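Local coordinates for protein extracellular ligand-binding receptor (Desulfohalobium retbaense DSM 5692, PDB 5ERE) that binds 2-oxo-4-methylpentanoic acid (ketoleucine) in a leucine-binding-protein-type domain and probably serves as an extracellular sensor, with a tandem PAS region that holds cytosine, at residues V110-E115 with I143-D148; Q163-A168 with A190-K195; A172-R177 with A200-Q205; Q118-L123 with E147-K152. All coordinates share one frame; numbering follows the deposited sequence.

Interaction 1 of 4, residues V110-E115 with I143-D148. With EDO (1,2-ethanediol), chain G.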
loop_
_atom_site.group_PDB
_atom_site.type_symbol
_atom_site.label_atom_id
_atom_site.label_comp_id
_atom_site.label_asym_id
_atom_site.label_seq_id
_atom_site.Cartn_x
_atom_site.Cartn_y
_atom_site.Cartn_z
ATOM N N VAL A 110 2.080 -7.134 9.552
ATOM C CA VAL A 110 1.333 -6.091 8.875
ATOM C C VAL A 110 -0.144 -6.486 8.798
ATOM O O VAL A 110 -0.485 -7.628 8.495
ATOM C CB VAL A 110 1.891 -5.803 7.468
ATOM C CG1 VAL A 110 0.931 -4.937 6.648
ATOM C CG2 VAL A 110 3.240 -5.080 7.564
ATOM N N GLY A 111 -1.003 -5.511 9.071
ATOM C CA GLY A 111 -2.433 -5.747 9.141
ATOM C C GLY A 111 -3.195 -6.027 7.846
ATOM O O GLY A 111 -2.761 -5.676 6.752
ATOM N N VAL A 112 -4.370 -6.636 7.985
ATOM C CA VAL A 112 -5.269 -6.886 6.828
ATOM C C VAL A 112 -5.540 -5.614 6.019
ATOM O O VAL A 112 -5.443 -5.621 4.797
ATOM C CB VAL A 112 -6.631 -7.493 7.282
ATOM C CG1 VAL A 112 -7.565 -7.729 6.080
ATOM C CG2 VAL A 112 -6.391 -8.791 7.980
ATOM N N GLN A 113 -5.782 -4.505 6.700
ATOM C CA GLN A 113 -6.129 -3.263 6.016
ATOM C C GLN A 113 -5.051 -2.832 5.045
ATOM O O GLN A 113 -5.335 -2.496 3.887
ATOM C CB GLN A 113 -6.366 -2.114 6.998
ATOM C CG GLN A 113 -6.931 -0.883 6.271
ATOM C CD GLN A 113 -7.313 0.254 7.193
ATOM O OE1 GLN A 113 -7.753 0.037 8.318
ATOM N NE2 GLN A 113 -7.151 1.481 6.713
ATOM N N GLN A 114 -3.804 -2.865 5.513
ATOM C CA GLN A 114 -2.706 -2.424 4.675
ATOM C C GLN A 114 -2.544 -3.377 3.508
ATOM O O GLN A 114 -2.406 -2.933 2.394
ATOM C CB GLN A 114 -1.382 -2.333 5.466
ATOM N N GLU A 115 -2.543 -4.677 3.787
ATOM C CA GLU A 115 -2.287 -5.673 2.763
ATOM C C GLU A 115 -3.438 -5.667 1.741
ATOM O O GLU A 115 -3.216 -5.812 0.532
ATOM C CB GLU A 115 -2.114 -7.085 3.371
ATOM C CG GLU A 115 -1.761 -8.132 2.305
ATOM C CD GLU A 115 -1.511 -9.528 2.849
ATOM O OE1 GLU A 115 -1.759 -9.768 4.045
ATOM O OE2 GLU A 115 -1.056 -10.399 2.068
ATOM N N ILE A 143 -12.789 -11.007 4.337
ATOM C CA ILE A 143 -14.080 -10.993 3.636
ATOM C C ILE A 143 -14.708 -9.614 3.786
ATOM O O ILE A 143 -15.082 -8.992 2.794
ATOM C CB ILE A 143 -15.058 -12.093 4.157
ATOM C CG1 ILE A 143 -14.752 -13.416 3.468
ATOM C CG2 ILE A 143 -16.538 -11.752 3.845
ATOM C CD1 ILE A 143 -15.306 -14.630 4.157
ATOM N N ARG A 144 -14.780 -9.132 5.020
ATOM C CA ARG A 144 -15.439 -7.872 5.307
ATOM C C ARG A 144 -14.722 -6.726 4.606
ATOM O O ARG A 144 -15.348 -5.740 4.237
ATOM C CB ARG A 144 -15.504 -7.632 6.819
HETATM N N MSE A 145 -13.415 -6.862 4.405
HETATM C CA MSE A 145 -12.620 -5.810 3.762
HETATM C C MSE A 145 -12.849 -5.790 2.281
HETATM O O MSE A 145 -12.996 -4.732 1.667
HETATM C CB MSE A 145 -11.138 -6.016 3.993
HETATM C CG MSE A 145 -10.700 -5.809 5.395
HETATM SE SE MSE A 145 -10.200 -3.969 5.785
HETATM C CE MSE A 145 -9.598 -4.349 7.602
ATOM N N LEU A 146 -12.827 -6.980 1.706
ATOM C CA LEU A 146 -12.965 -7.117 0.288
ATOM C C LEU A 146 -14.382 -6.701 -0.125
ATOM O O LEU A 146 -14.571 -6.046 -1.150
ATOM C CB LEU A 146 -12.639 -8.545 -0.118
ATOM C CG LEU A 146 -11.135 -8.845 -0.179
ATOM C CD1 LEU A 146 -10.883 -10.333 -0.284
ATOM C CD2 LEU A 146 -10.501 -8.096 -1.342
ATOM N N GLU A 147 -15.361 -7.039 0.708
ATOM C CA GLU A 147 -16.755 -6.669 0.458
ATOM C C GLU A 147 -16.972 -5.167 0.498
ATOM O O GLU A 147 -17.761 -4.632 -0.275
ATOM C CB GLU A 147 -17.665 -7.332 1.480
ATOM C CG GLU A 147 -17.975 -8.774 1.167
ATOM C CD GLU A 147 -18.805 -9.421 2.243
ATOM O OE1 GLU A 147 -18.981 -8.798 3.317
ATOM O OE2 GLU A 147 -19.269 -10.551 2.014
ATOM N N ASP A 148 -16.273 -4.485 1.399
ATOM C CA ASP A 148 -16.395 -3.036 1.507
ATOM C C ASP A 148 -15.754 -2.332 0.321
ATOM O O ASP A 148 -16.217 -1.281 -0.120
ATOM C CB ASP A 148 -15.764 -2.540 2.799
ATOM C CG ASP A 148 -16.579 -2.913 4.019
ATOM O OD1 ASP A 148 -17.464 -3.794 3.906
ATOM O OD2 ASP A 148 -16.334 -2.326 5.095
HETATM C C1 EDO G . -6.007 -4.300 10.787
HETATM O O1 EDO G . -6.405 -4.545 9.431
HETATM C C2 EDO G . -6.404 -5.524 11.587
HETATM O O2 EDO G . -5.343 -5.900 12.469
#
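Selenomethionine Met145 reaches from its helix over the first turn of helix 112-123, overlapping Val112 with its CG and Gln113 with its terminal methyl. Met145 CG lies 3.7 Å from Val112 CG1, the branch set anti to the backbone N (chi1 179°), and the two side chains cross at a slant. Beyond CG the Met145 chain bends (chi2 -89°), which carries SE past Val112 to Gln113, where Met145 CE lies 3.9 Å from Gln113 N and 4.0 Å from Gln113 CB. The Gln113 chain is extended beyond CG, and Met145 meets it at its backbone and CB. The same Met145 CE stands 3.7 Å from O1 of a 1,2-ethanediol molecule, probably from the crystallisation liquor, and that O1 accepts a hydrogen bond from Gln113 N (2.8 Å, 155° at the hydrogen). The diol thus sits at the N-terminal end of the helix, beside the N-cap residue Gly111, and is also hydrogen-bonded to Arg107, Leu97 and Ala95. No hydrogen bond joins the two segments. Val112 touches Leu138, a residue of the ketoleucine pocket, and its side chain is about 7 Å from the ligand. This is helix-to-helix packing in a type I periplasmic binding protein fold, close to its ligand cleft.

Interaction 2 of 4, residues Q163-A168 with A190-K195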
loop_
_atom_site.group_PDB
_atom_site.type_symbol
_atom_site.label_atom_id
_atom_site.label_comp_id
_atom_site.label_asym_id
_atom_site.label_seq_id
_atom_site.Cartn_x
_atom_site.Cartn_y
_atom_site.Cartn_z
ATOM N N GLN A 163 -9.078 -27.373 9.226
ATOM C CA GLN A 163 -8.812 -28.745 9.649
ATOM C C GLN A 163 -9.679 -29.748 8.842
ATOM O O GLN A 163 -9.184 -30.764 8.365
ATOM C CB GLN A 163 -9.068 -28.910 11.151
ATOM C CG GLN A 163 -7.964 -28.312 12.068
ATOM C CD GLN A 163 -8.080 -26.799 12.227
ATOM O OE1 GLN A 163 -7.100 -26.067 12.073
ATOM N NE2 GLN A 163 -9.283 -26.326 12.550
ATOM N N GLN A 164 -10.965 -29.463 8.672
ATOM C CA GLN A 164 -11.852 -30.419 7.990
ATOM C C GLN A 164 -11.638 -30.498 6.466
ATOM O O GLN A 164 -11.575 -31.586 5.911
ATOM C CB GLN A 164 -13.314 -30.083 8.299
ATOM C CG GLN A 164 -13.778 -30.580 9.666
ATOM C CD GLN A 164 -13.704 -32.109 9.803
ATOM O OE1 GLN A 164 -13.547 -32.833 8.813
ATOM N NE2 GLN A 164 -13.832 -32.600 11.036
HETATM N N MSE A 165 -11.509 -29.349 5.807
HETATM C CA MSE A 165 -11.263 -29.260 4.350
HETATM C C MSE A 165 -12.411 -29.866 3.532
HETATM O O MSE A 165 -12.210 -30.413 2.436
HETATM C CB MSE A 165 -9.958 -29.940 3.971
HETATM C CG MSE A 165 -8.719 -29.223 4.577
HETATM SE SE MSE A 165 -8.733 -27.309 4.135
HETATM C CE MSE A 165 -8.312 -27.408 2.253
ATOM N N ASP A 166 -13.612 -29.730 4.063
ATOM C CA ASP A 166 -14.797 -30.051 3.292
ATOM C C ASP A 166 -15.238 -28.812 2.522
ATOM O O ASP A 166 -15.914 -27.961 3.084
ATOM C CB ASP A 166 -15.913 -30.540 4.195
ATOM C CG ASP A 166 -17.082 -31.088 3.401
ATOM O OD1 ASP A 166 -16.967 -31.164 2.154
ATOM O OD2 ASP A 166 -18.102 -31.447 4.019
ATOM N N ILE A 167 -14.856 -28.720 1.246
ATOM C CA ILE A 167 -15.087 -27.513 0.447
ATOM C C ILE A 167 -15.893 -27.736 -0.848
ATOM O O ILE A 167 -16.061 -26.796 -1.628
ATOM C CB ILE A 167 -13.758 -26.861 0.060
ATOM C CG1 ILE A 167 -12.863 -27.883 -0.643
ATOM C CG2 ILE A 167 -13.058 -26.302 1.308
ATOM C CD1 ILE A 167 -11.668 -27.270 -1.331
ATOM N N ALA A 168 -16.376 -28.961 -1.078
ATOM C CA ALA A 168 -17.109 -29.291 -2.310
ATOM C C ALA A 168 -18.324 -28.386 -2.522
ATOM O O ALA A 168 -18.599 -27.948 -3.647
ATOM C CB ALA A 168 -17.546 -30.754 -2.292
ATOM N N ALA A 190 -4.224 -24.171 0.609
ATOM C CA ALA A 190 -4.560 -23.660 -0.703
ATOM C C ALA A 190 -4.160 -24.590 -1.834
ATOM O O ALA A 190 -4.748 -24.506 -2.883
ATOM C CB ALA A 190 -3.926 -22.299 -0.925
ATOM N N ALA A 191 -3.166 -25.450 -1.650
ATOM C CA ALA A 191 -2.792 -26.386 -2.716
ATOM C C ALA A 191 -3.908 -27.422 -2.979
ATOM O O ALA A 191 -4.101 -27.868 -4.104
ATOM C CB ALA A 191 -1.499 -27.090 -2.383
ATOM N N THR A 192 -4.635 -27.787 -1.933
ATOM C CA THR A 192 -5.778 -28.684 -2.055
ATOM C C THR A 192 -7.001 -27.955 -2.604
ATOM O O THR A 192 -7.719 -28.469 -3.490
ATOM C CB THR A 192 -6.114 -29.317 -0.698
ATOM O OG1 THR A 192 -5.041 -30.185 -0.328
ATOM C CG2 THR A 192 -7.432 -30.131 -0.744
ATOM N N ILE A 193 -7.244 -26.759 -2.079
ATOM C CA ILE A 193 -8.325 -25.926 -2.585
ATOM C C ILE A 193 -8.144 -25.725 -4.095
ATOM O O ILE A 193 -9.072 -25.956 -4.857
ATOM C CB ILE A 193 -8.392 -24.573 -1.846
ATOM C CG1 ILE A 193 -8.737 -24.798 -0.375
ATOM C CG2 ILE A 193 -9.459 -23.682 -2.438
ATOM C CD1 ILE A 193 -8.556 -23.532 0.535
ATOM N N ALA A 194 -6.940 -25.338 -4.512
ATOM C CA ALA A 194 -6.614 -25.147 -5.928
ATOM C C ALA A 194 -6.925 -26.385 -6.782
ATOM O O ALA A 194 -7.484 -26.262 -7.866
ATOM C CB ALA A 194 -5.144 -24.790 -6.085
ATOM N N LYS A 195 -6.540 -27.558 -6.288
ATOM C CA LYS A 195 -6.702 -28.814 -7.017
ATOM C C LYS A 195 -8.168 -29.066 -7.295
ATOM O O LYS A 195 -8.577 -29.242 -8.446
ATOM C CB LYS A 195 -6.127 -29.984 -6.218
ATOM C CG LYS A 195 -5.676 -31.176 -7.060
ATOM C CD LYS A 195 -5.966 -32.517 -6.399
ATOM C CE LYS A 195 -4.968 -33.576 -6.865
ATOM N NZ LYS A 195 -5.294 -34.941 -6.379
#
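Met165, Ile193 and Ile167 form an apolar patch in the alpha/beta lobe of a periplasmic-binding-protein fold, where the loop after strand 154-160 lies against helix 190-199. Met165, a selenomethionine, directs its side chain at the helix. Bends at chi2 and chi3 fold that chain, leaving its terminal methyl to do the touching. Met165 CE meets Ile193 CG1 at 3.7 Å, the two side chains crossing at about a right angle, and the flank of Thr192, with Thr192 CG2 at 4.1 Å. The Thr192 methyl faces this contact because CG2 is anti to its backbone N. Two residues on from Met165, Ile167 occupies the N-cap position of helix 168-175 and reaches the same isoleucine from another direction. Its CG1 sits between backbone N and carbonyl carbon (chi1 55°), and the chain continues extended toward the helix. Tyr160 of strand 154-160 touches Met165, Ile167 and Ile193 alike, tying the patch to the sheet. The contact contains no hydrogen bond and is plain packing; the side chain of Ile193 is about 12 Å from the bound ketoleucine. Ile193 CG1 is touched by two methyls, Met165 CE and Ile167 CD1, the latter 4.0 Å from it and 3.8 Å from Ile193 CA.

Interaction 3 of 4, residues A172-R177 with A200-Q205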
loop_
_atom_site.group_PDB
_atom_site.type_symbol
_atom_site.label_atom_id
_atom_site.label_comp_id
_atom_site.label_asym_id
_atom_site.label_seq_id
_atom_site.Cartn_x
_atom_site.Cartn_y
_atom_site.Cartn_z
ATOM N N ALA A 172 -18.947 -25.364 -5.191
ATOM C CA ALA A 172 -20.109 -25.492 -6.094
ATOM C C ALA A 172 -20.811 -24.146 -6.192
ATOM O O ALA A 172 -21.021 -23.628 -7.290
ATOM C CB ALA A 172 -21.077 -26.578 -5.615
ATOM N N THR A 173 -21.138 -23.574 -5.034
ATOM C CA THR A 173 -21.626 -22.204 -4.954
ATOM C C THR A 173 -20.783 -21.276 -5.809
ATOM O O THR A 173 -21.301 -20.424 -6.520
ATOM C CB THR A 173 -21.586 -21.675 -3.518
ATOM O OG1 THR A 173 -22.213 -22.609 -2.641
ATOM C CG2 THR A 173 -22.273 -20.322 -3.406
ATOM N N ILE A 174 -19.472 -21.452 -5.727
ATOM C CA ILE A 174 -18.550 -20.518 -6.341
ATOM C C ILE A 174 -18.521 -20.646 -7.859
ATOM O O ILE A 174 -18.517 -19.640 -8.576
ATOM C CB ILE A 174 -17.122 -20.718 -5.786
ATOM C CG1 ILE A 174 -16.998 -20.033 -4.422
ATOM C CG2 ILE A 174 -16.071 -20.170 -6.774
ATOM C CD1 ILE A 174 -15.781 -20.486 -3.616
ATOM N N LYS A 175 -18.434 -21.877 -8.340
ATOM C CA LYS A 175 -18.413 -22.117 -9.775
ATOM C C LYS A 175 -19.671 -21.536 -10.401
ATOM O O LYS A 175 -19.620 -20.943 -11.471
ATOM C CB LYS A 175 -18.302 -23.604 -10.088
ATOM C CG LYS A 175 -18.526 -23.928 -11.554
ATOM C CD LYS A 175 -18.100 -25.344 -11.875
ATOM C CE LYS A 175 -18.943 -25.950 -12.982
ATOM N NZ LYS A 175 -18.598 -27.376 -13.226
ATOM N N ALA A 176 -20.779 -21.650 -9.678
ATOM C CA ALA A 176 -22.075 -21.200 -10.178
ATOM C C ALA A 176 -22.180 -19.679 -10.235
ATOM O O ALA A 176 -23.234 -19.151 -10.589
ATOM C CB ALA A 176 -23.198 -21.765 -9.315
ATOM N N ARG A 177 -21.105 -18.969 -9.891
ATOM C CA ARG A 177 -21.128 -17.516 -10.037
ATOM C C ARG A 177 -20.119 -17.057 -11.066
ATOM O O ARG A 177 -19.918 -15.848 -11.234
ATOM C CB ARG A 177 -20.874 -16.826 -8.712
ATOM C CG ARG A 177 -21.678 -17.372 -7.561
ATOM C CD ARG A 177 -22.941 -16.587 -7.314
ATOM N NE ARG A 177 -23.497 -16.972 -6.015
ATOM C CZ ARG A 177 -24.571 -17.738 -5.826
ATOM N NH1 ARG A 177 -25.276 -18.207 -6.853
ATOM N NH2 ARG A 177 -24.954 -18.023 -4.587
ATOM N N ALA A 200 -13.021 -29.142 -10.425
ATOM C CA ALA A 200 -14.433 -28.810 -10.426
ATOM C C ALA A 200 -14.807 -27.877 -11.598
ATOM O O ALA A 200 -15.958 -27.425 -11.697
ATOM C CB ALA A 200 -14.822 -28.175 -9.093
ATOM N N GLY A 201 -13.842 -27.602 -12.480
ATOM C CA GLY A 201 -14.086 -26.816 -13.684
ATOM C C GLY A 201 -13.860 -25.317 -13.543
ATOM O O GLY A 201 -13.988 -24.577 -14.515
ATOM N N ILE A 202 -13.527 -24.854 -12.338
ATOM C CA ILE A 202 -13.243 -23.429 -12.116
ATOM C C ILE A 202 -11.905 -23.035 -12.741
ATOM O O ILE A 202 -10.856 -23.592 -12.417
ATOM C CB ILE A 202 -13.226 -23.083 -10.625
ATOM C CG1 ILE A 202 -14.622 -23.295 -10.036
ATOM C CG2 ILE A 202 -12.769 -21.639 -10.420
ATOM C CD1 ILE A 202 -14.615 -23.527 -8.536
ATOM N N LYS A 203 -11.964 -22.055 -13.626
ATOM C CA LYS A 203 -10.826 -21.641 -14.426
ATOM C C LYS A 203 -10.307 -20.259 -13.992
ATOM O O LYS A 203 -9.326 -19.756 -14.548
ATOM C CB LYS A 203 -11.218 -21.618 -15.916
ATOM N N ALA A 204 -10.981 -19.663 -13.007
ATOM C CA ALA A 204 -10.673 -18.320 -12.505
ATOM C C ALA A 204 -9.194 -18.113 -12.091
ATOM O O ALA A 204 -8.505 -19.051 -11.707
ATOM C CB ALA A 204 -11.597 -17.998 -11.309
ATOM N N GLN A 205 -8.713 -16.879 -12.217
ATOM C CA GLN A 205 -7.383 -16.512 -11.697
ATOM C C GLN A 205 -7.373 -16.702 -10.186
ATOM O O GLN A 205 -8.235 -16.156 -9.495
ATOM C CB GLN A 205 -7.030 -15.057 -12.043
ATOM C CG GLN A 205 -5.799 -14.507 -11.314
ATOM C CD GLN A 205 -4.495 -15.059 -11.857
ATOM O OE1 GLN A 205 -4.265 -15.032 -13.070
ATOM N NE2 GLN A 205 -3.629 -15.558 -10.967
#
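Ile174 opens the contact with its CG2 branch, which meets the CD1 methyl of Ile202 at 4.1 Å, the two side chains crossing at about a right angle. Next in sequence, Lys175 supplies most of the first segment's share. Its CB packs on Ile202 CG1 at 3.7 Å, so the root of the lysine and the Ile174 methyl share one isoleucine. With CG anti to the backbone N (chi1 170°), the rest of Lys175 runs out past Ile202 to the end of helix 190-199. There Lys175 NZ donates a hydrogen bond to Ala200 O (3.1 Å), approaching with a C=O...N angle of 148° and tilted 29° out of the carbonyl plane. Lys175 CD lies close against the same Ala200 O, at 3.0 Å. The acceptor belongs to the helix terminus: Gly201 follows with positive phi in a Schellman motif, a conformation suited to glycine. Lysine and carbonyl thereby join the C-terminal ends of two successive helices. On the sheet side, Ile174 rests on Gln158 of strand 154-160 and on Ala130 and Leu132 of strand 129-134. Beyond Ile202 the chain enters strand 205-208, where Gln205 makes backbone hydrogen bonds to Glu180 and to Leu182 of the neighbouring parallel strand 181-185.

Interaction 4 of 4, residues Q118-L123 with E147-K152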
loop_
_atom_site.group_PDB
_atom_site.type_symbol
_atom_site.label_atom_id
_atom_site.label_comp_id
_atom_site.label_asym_id
_atom_site.label_seq_id
_atom_site.Cartn_x
_atom_site.Cartn_y
_atom_site.Cartn_z
ATOM N N GLN A 118 -3.170 -2.932 -0.898
ATOM C CA GLN A 118 -2.230 -3.260 -1.959
ATOM C C GLN A 118 -2.838 -4.292 -2.930
ATOM O O GLN A 118 -2.744 -4.134 -4.148
ATOM C CB GLN A 118 -0.922 -3.767 -1.364
ATOM C CG GLN A 118 -0.223 -2.665 -0.507
ATOM C CD GLN A 118 1.189 -3.024 -0.088
ATOM O OE1 GLN A 118 1.472 -3.250 1.109
ATOM N NE2 GLN A 118 2.093 -3.068 -1.069
ATOM N N LEU A 119 -3.425 -5.357 -2.386
ATOM C CA LEU A 119 -4.021 -6.395 -3.206
ATOM C C LEU A 119 -5.104 -5.808 -4.139
ATOM O O LEU A 119 -5.258 -6.270 -5.270
ATOM C CB LEU A 119 -4.609 -7.504 -2.313
ATOM C CG LEU A 119 -5.267 -8.727 -2.977
ATOM C CD1 LEU A 119 -4.264 -9.580 -3.705
ATOM C CD2 LEU A 119 -5.981 -9.575 -1.932
ATOM N N ALA A 120 -5.786 -4.762 -3.675
ATOM C CA ALA A 120 -6.834 -4.085 -4.441
ATOM C C ALA A 120 -6.343 -3.509 -5.761
ATOM O O ALA A 120 -7.146 -3.285 -6.658
ATOM C CB ALA A 120 -7.470 -2.950 -3.596
ATOM N N ALA A 121 -5.046 -3.246 -5.881
ATOM C CA ALA A 121 -4.522 -2.701 -7.136
ATOM C C ALA A 121 -4.596 -3.729 -8.241
ATOM O O ALA A 121 -4.682 -3.376 -9.409
ATOM C CB ALA A 121 -3.069 -2.224 -6.991
ATOM N N TYR A 122 -4.491 -4.997 -7.862
ATOM C CA TYR A 122 -4.596 -6.098 -8.813
ATOM C C TYR A 122 -6.068 -6.441 -9.068
ATOM O O TYR A 122 -6.485 -6.582 -10.215
ATOM C CB TYR A 122 -3.848 -7.316 -8.277
ATOM C CG TYR A 122 -3.841 -8.508 -9.197
ATOM C CD1 TYR A 122 -3.140 -8.470 -10.397
ATOM C CD2 TYR A 122 -4.505 -9.683 -8.861
ATOM C CE1 TYR A 122 -3.110 -9.555 -11.249
ATOM C CE2 TYR A 122 -4.498 -10.778 -9.719
ATOM C CZ TYR A 122 -3.790 -10.705 -10.914
ATOM O OH TYR A 122 -3.740 -11.769 -11.784
ATOM N N LEU A 123 -6.831 -6.561 -7.985
ATOM C CA LEU A 123 -8.199 -7.100 -8.033
ATOM C C LEU A 123 -9.165 -6.177 -8.772
ATOM O O LEU A 123 -10.257 -6.598 -9.180
ATOM C CB LEU A 123 -8.746 -7.356 -6.613
ATOM C CG LEU A 123 -8.250 -8.588 -5.847
ATOM C CD1 LEU A 123 -8.972 -8.769 -4.506
ATOM C CD2 LEU A 123 -8.388 -9.828 -6.691
ATOM N N GLU A 147 -15.361 -7.039 0.708
ATOM C CA GLU A 147 -16.755 -6.669 0.458
ATOM C C GLU A 147 -16.972 -5.167 0.498
ATOM O O GLU A 147 -17.761 -4.632 -0.275
ATOM C CB GLU A 147 -17.665 -7.332 1.480
ATOM C CG GLU A 147 -17.975 -8.774 1.167
ATOM C CD GLU A 147 -18.805 -9.421 2.243
ATOM O OE1 GLU A 147 -18.981 -8.798 3.317
ATOM O OE2 GLU A 147 -19.269 -10.551 2.014
ATOM N N ASP A 148 -16.273 -4.485 1.399
ATOM C CA ASP A 148 -16.395 -3.036 1.507
ATOM C C ASP A 148 -15.754 -2.332 0.321
ATOM O O ASP A 148 -16.217 -1.281 -0.120
ATOM C CB ASP A 148 -15.764 -2.540 2.799
ATOM C CG ASP A 148 -16.579 -2.913 4.019
ATOM O OD1 ASP A 148 -17.464 -3.794 3.906
ATOM O OD2 ASP A 148 -16.334 -2.326 5.095
ATOM N N ARG A 149 -14.692 -2.926 -0.195
ATOM C CA ARG A 149 -13.897 -2.297 -1.237
ATOM C C ARG A 149 -14.519 -2.549 -2.582
ATOM O O ARG A 149 -14.508 -1.685 -3.450
ATOM C CB ARG A 149 -12.455 -2.826 -1.216
ATOM C CG ARG A 149 -11.608 -2.399 -2.406
ATOM C CD ARG A 149 -11.489 -0.902 -2.478
ATOM N NE ARG A 149 -10.646 -0.454 -3.585
ATOM C CZ ARG A 149 -11.046 -0.353 -4.849
ATOM N NH1 ARG A 149 -10.204 0.085 -5.783
ATOM N NH2 ARG A 149 -12.292 -0.679 -5.182
ATOM N N PHE A 150 -15.060 -3.751 -2.737
ATOM C CA PHE A 150 -15.583 -4.218 -4.003
ATOM C C PHE A 150 -17.053 -4.711 -3.914
ATOM O O PHE A 150 -17.349 -5.870 -4.232
ATOM C CB PHE A 150 -14.692 -5.334 -4.515
ATOM C CG PHE A 150 -13.302 -4.897 -4.875
ATOM C CD1 PHE A 150 -13.079 -4.085 -5.973
ATOM C CD2 PHE A 150 -12.206 -5.337 -4.136
ATOM C CE1 PHE A 150 -11.780 -3.695 -6.325
ATOM C CE2 PHE A 150 -10.905 -4.959 -4.485
ATOM C CZ PHE A 150 -10.695 -4.140 -5.579
ATOM N N PRO A 151 -17.971 -3.828 -3.494
ATOM C CA PRO A 151 -19.400 -4.184 -3.388
ATOM C C PRO A 151 -19.966 -4.890 -4.609
ATOM O O PRO A 151 -20.631 -5.917 -4.475
ATOM C CB PRO A 151 -20.079 -2.833 -3.228
ATOM C CG PRO A 151 -19.068 -1.967 -2.643
ATOM C CD PRO A 151 -17.759 -2.396 -3.229
ATOM N N LYS A 152 -19.692 -4.344 -5.787
ATOM C CA LYS A 152 -20.305 -4.836 -7.009
ATOM C C LYS A 152 -19.612 -6.089 -7.501
ATOM O O LYS A 152 -20.260 -7.008 -7.982
ATOM C CB LYS A 152 -20.279 -3.755 -8.098
#
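Between segments 118-123 and 147-152 the nearest CA atoms are those of Ala120 and Arg149, 8.0 Å apart, just before Phe150 leaves helical geometry. Phe150 supplies most of the contact from the second segment. Its ring end enters the groove formed by Ala120 and Leu123, one turn apart on the first helix. Phe150 CZ is 4.0 Å from Ala120 CB, and Phe150 CE2 is 3.9 Å from Leu123 CB. The carbonyl oxygen of Ala120 meets the ring at its edge, near the ring plane, 3.8 Å from Phe150 CZ. This is a van der Waals approach; no hydrogen bond crosses between the segments. The ring is placed there by a chi1 of -66°, which sets CG anti to the carbonyl carbon.

Arg149 lies against the same ring. Arg149 CG, anti to the backbone N (chi1 171°), stands above one face of the Phe150 ring toward the rim; the bend at chi2 (60°) then brings the guanidinium round to the ring. The guanidinium group in turn has Phe150 CZ over the centre of one of its faces. From this position Arg149 NE lies 4.0 Å from Ala120 CB, approaching it obliquely. Arginine and phenylalanine therefore come to Ala120 together, the former at the exposed margin and the latter buried within.

Thr124, just after the first helix, touches both Arg149 and Phe150, and Leu146 of helix 137-149 packs on Leu123. On its other flank helix 112-123 faces the sheet: Leu119 and Tyr122 rest on Val207 of strand 205-208, with Thr230 and Val228 of strand 228-232 alongside.

All four contacts lie within the periplasmic-binding-protein region. Interactions 1 and 4 use the same helix pair, 112-123 and 137-149, at successive levels: their centres are 9 Å apart, and Leu146 CD2 meets Leu123 CD1 at 3.6 Å between them. Interactions 2 and 3 follow later in the chain, their segments alternating and their centres 14 Å apart; they fix the start and end of helix 168-175 against helix 190-199 and the loop after it. The centres of interactions 1 and 2 are 22 Å apart, without touching, whereas Gln205 of interaction 3 packs on Tyr122 of interaction 4. Together they join helices around the parallel strands of one lobe, with interaction 1 near the ketoleucine cleft.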